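PDB 3GCF: terminal oxygenase component of carbazole 1,9a-dioxygenase from Nocardioides aromaticivorans, which probably dihydroxylates carbazole at its angular position with molecular oxygen, using electrons delivered by a ferredoxin to its Rieske [2Fe-2S] cluster and passed to non-heme iron. Local coordinates for residues A[76-81]-A[96-101]. Sequence-based numbering, arbitrary orientation.
Sequences AHRGVP and CWYHGW. With FES (Fe2/s2 (inorganic) cluster), chain Q.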
loop_
_atom_site.group_PDB
_atom_site.type_symbol
_atom_site.label_atom_id
_atom_site.label_comp_id
_atom_site.label_asym_id
_atom_site.label_seq_id
_atom_site.Cartn_x
_atom_site.Cartn_y
_atom_site.Cartn_z
ATOM N N ALA A 76 -19.816 20.048 -4.683
ATOM C CA ALA A 76 -19.117 21.325 -4.795
ATOM C C ALA A 76 -18.804 21.922 -3.421
ATOM O O ALA A 76 -17.897 22.746 -3.290
ATOM C CB ALA A 76 -19.962 22.308 -5.605
ATOM N N HIS A 77 -19.553 21.510 -2.401
ATOM C CA HIS A 77 -19.361 22.032 -1.048
ATOM C C HIS A 77 -18.019 21.611 -0.440
ATOM O O HIS A 77 -17.093 22.418 -0.344
ATOM C CB HIS A 77 -20.508 21.568 -0.146
ATOM C CG HIS A 77 -20.453 22.128 1.241
ATOM N ND1 HIS A 77 -21.049 21.505 2.318
ATOM C CD2 HIS A 77 -19.916 23.274 1.720
ATOM C CE1 HIS A 77 -20.881 22.244 3.399
ATOM N NE2 HIS A 77 -20.197 23.324 3.064
ATOM N N ARG A 78 -17.913 20.351 -0.023
ATOM C CA ARG A 78 -16.668 19.870 0.563
ATOM C C ARG A 78 -16.068 18.680 -0.192
ATOM O O ARG A 78 -15.360 17.853 0.382
ATOM C CB ARG A 78 -16.874 19.528 2.042
ATOM C CG ARG A 78 -17.359 20.713 2.878
ATOM C CD ARG A 78 -17.305 20.395 4.371
ATOM N NE ARG A 78 -15.930 20.146 4.796
ATOM C CZ ARG A 78 -15.283 20.860 5.711
ATOM N NH1 ARG A 78 -15.883 21.877 6.319
ATOM N NH2 ARG A 78 -14.024 20.565 6.005
ATOM N N GLY A 79 -16.378 18.601 -1.482
ATOM C CA GLY A 79 -15.828 17.569 -2.343
ATOM C C GLY A 79 -16.122 16.098 -2.134
ATOM O O GLY A 79 -15.491 15.269 -2.787
ATOM N N VAL A 80 -17.058 15.742 -1.260
ATOM C CA VAL A 80 -17.336 14.324 -1.060
ATOM C C VAL A 80 -18.064 13.697 -2.247
ATOM O O VAL A 80 -18.788 14.370 -2.980
ATOM C CB VAL A 80 -18.192 14.063 0.209
ATOM C CG1 VAL A 80 -17.492 14.623 1.441
ATOM C CG2 VAL A 80 -19.582 14.665 0.040
ATOM N N PRO A 81 -17.838 12.397 -2.479
ATOM C CA PRO A 81 -18.520 11.729 -3.592
ATOM C C PRO A 81 -19.933 11.351 -3.153
ATOM O O PRO A 81 -20.133 10.891 -2.028
ATOM C CB PRO A 81 -17.645 10.503 -3.859
ATOM C CG PRO A 81 -17.010 10.226 -2.521
ATOM C CD PRO A 81 -16.683 11.609 -2.010
ATOM N N CYS A 96 -26.789 15.595 -2.018
ATOM C CA CYS A 96 -25.605 15.157 -1.293
ATOM C C CYS A 96 -26.038 14.661 0.082
ATOM O O CYS A 96 -26.887 15.269 0.727
ATOM C CB CYS A 96 -24.615 16.315 -1.143
ATOM S SG CYS A 96 -23.034 15.864 -0.373
ATOM N N TRP A 97 -25.452 13.550 0.514
ATOM C CA TRP A 97 -25.753 12.945 1.805
ATOM C C TRP A 97 -25.210 13.732 3.000
ATOM O O TRP A 97 -25.621 13.491 4.133
ATOM C CB TRP A 97 -25.154 11.537 1.874
ATOM C CG TRP A 97 -23.666 11.517 1.578
ATOM C CD1 TRP A 97 -23.074 11.305 0.363
ATOM C CD2 TRP A 97 -22.597 11.774 2.502
ATOM N NE1 TRP A 97 -21.703 11.415 0.473
ATOM C CE2 TRP A 97 -21.386 11.703 1.774
ATOM C CE3 TRP A 97 -22.544 12.062 3.875
ATOM C CZ2 TRP A 97 -20.133 11.909 2.373
ATOM C CZ3 TRP A 97 -21.301 12.269 4.470
ATOM C CH2 TRP A 97 -20.113 12.191 3.719
ATOM N N TYR A 98 -24.291 14.660 2.760
ATOM C CA TYR A 98 -23.675 15.397 3.861
ATOM C C TYR A 98 -24.452 16.607 4.392
ATOM O O TYR A 98 -24.831 16.615 5.563
ATOM C CB TYR A 98 -22.247 15.797 3.465
ATOM C CG TYR A 98 -21.280 15.924 4.626
ATOM C CD1 TYR A 98 -21.604 15.440 5.898
ATOM C CD2 TYR A 98 -20.043 16.547 4.458
ATOM C CE1 TYR A 98 -20.720 15.581 6.971
ATOM C CE2 TYR A 98 -19.156 16.692 5.522
ATOM C CZ TYR A 98 -19.501 16.209 6.777
ATOM O OH TYR A 98 -18.630 16.375 7.834
ATOM N N HIS A 99 -24.682 17.621 3.558
ATOM C CA HIS A 99 -25.430 18.805 3.992
ATOM C C HIS A 99 -26.663 19.051 3.120
ATOM O O HIS A 99 -27.261 20.128 3.166
ATOM C CB HIS A 99 -24.561 20.071 3.964
ATOM C CG HIS A 99 -23.267 19.945 4.706
ATOM N ND1 HIS A 99 -22.127 19.431 4.129
ATOM C CD2 HIS A 99 -22.932 20.272 5.977
ATOM C CE1 HIS A 99 -21.144 19.447 5.013
ATOM N NE2 HIS A 99 -21.607 19.952 6.142
ATOM N N GLY A 100 -27.026 18.062 2.305
ATOM C CA GLY A 100 -28.202 18.206 1.461
ATOM C C GLY A 100 -28.130 19.076 0.213
ATOM O O GLY A 100 -29.168 19.391 -0.368
ATOM N N TRP A 101 -26.942 19.490 -0.213
ATOM C CA TRP A 101 -26.876 20.294 -1.432
ATOM C C TRP A 101 -27.480 19.431 -2.541
ATOM O O TRP A 101 -27.113 18.265 -2.700
ATOM C CB TRP A 101 -25.430 20.672 -1.755
ATOM C CG TRP A 101 -24.905 21.803 -0.909
ATOM C CD1 TRP A 101 -25.255 22.099 0.382
ATOM C CD2 TRP A 101 -23.888 22.747 -1.275
ATOM N NE1 TRP A 101 -24.518 23.165 0.842
ATOM C CE2 TRP A 101 -23.671 23.582 -0.154
ATOM C CE3 TRP A 101 -23.137 22.967 -2.440
ATOM C CZ2 TRP A 101 -22.732 24.621 -0.163
ATOM C CZ3 TRP A 101 -22.204 23.999 -2.449
ATOM C CH2 TRP A 101 -22.010 24.814 -1.314
HETATM FE FE1 FES Q . -22.106 17.897 -0.067
HETATM FE FE2 FES Q . -21.771 19.523 2.065
HETATM S S1 FES Q . -23.615 19.256 0.892
HETATM S S2 FES Q . -20.212 18.151 1.051
#
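The iron FE2 of the [2Fe-2S] cluster is gripped from both loops: His77 ND1 and His99 ND1 each lie 2.1 Å from it. Cys96 SG binds the other iron, FE1, at 2.3 Å, and Cys75 completes that site, so the loops form the Rieske motif of Cys-X-His and Cys-X-X-His pairs. The imidazoles meet edge to face, the edge of His77 toward the face of His99, with planes at 74°. The two ND1 atoms are close because they share a metal, not a hydrogen.

Trp101 lays one indole face over both His77 and the sulfide S1, its CD1 3.3 Å from S1. CG of His77 stands anti to the backbone N (chi1 -176°), which sends the imidazole toward FE2 and along the indole; it forms an offset stack with the six-membered ring, planes nearly parallel and centroids 4.6 Å apart. His77 CB sits 3.5 Å from the centroid of that ring, directly on its normal. An alanine at Trp101 would take the indole from His77 and S1, and would probably open a gap that leaves the imidazole freer to shift.

His77 NE2 is hydrogen-bonded to Asp363 OD2 and His99 NE2 to Asp186 OD2, both of the second subunit. The latter link is consistent with the intersubunit electron route of Rieske oxygenases, from cluster to catalytic iron.

At the far end, Val80 CB packs 3.6 Å from Trp97 CZ2. Beside it, Trp97 NE1 donates to Pro81 O at 3.0 Å; the bond is nearly straight at 165°, with the oxygen in the indole plane.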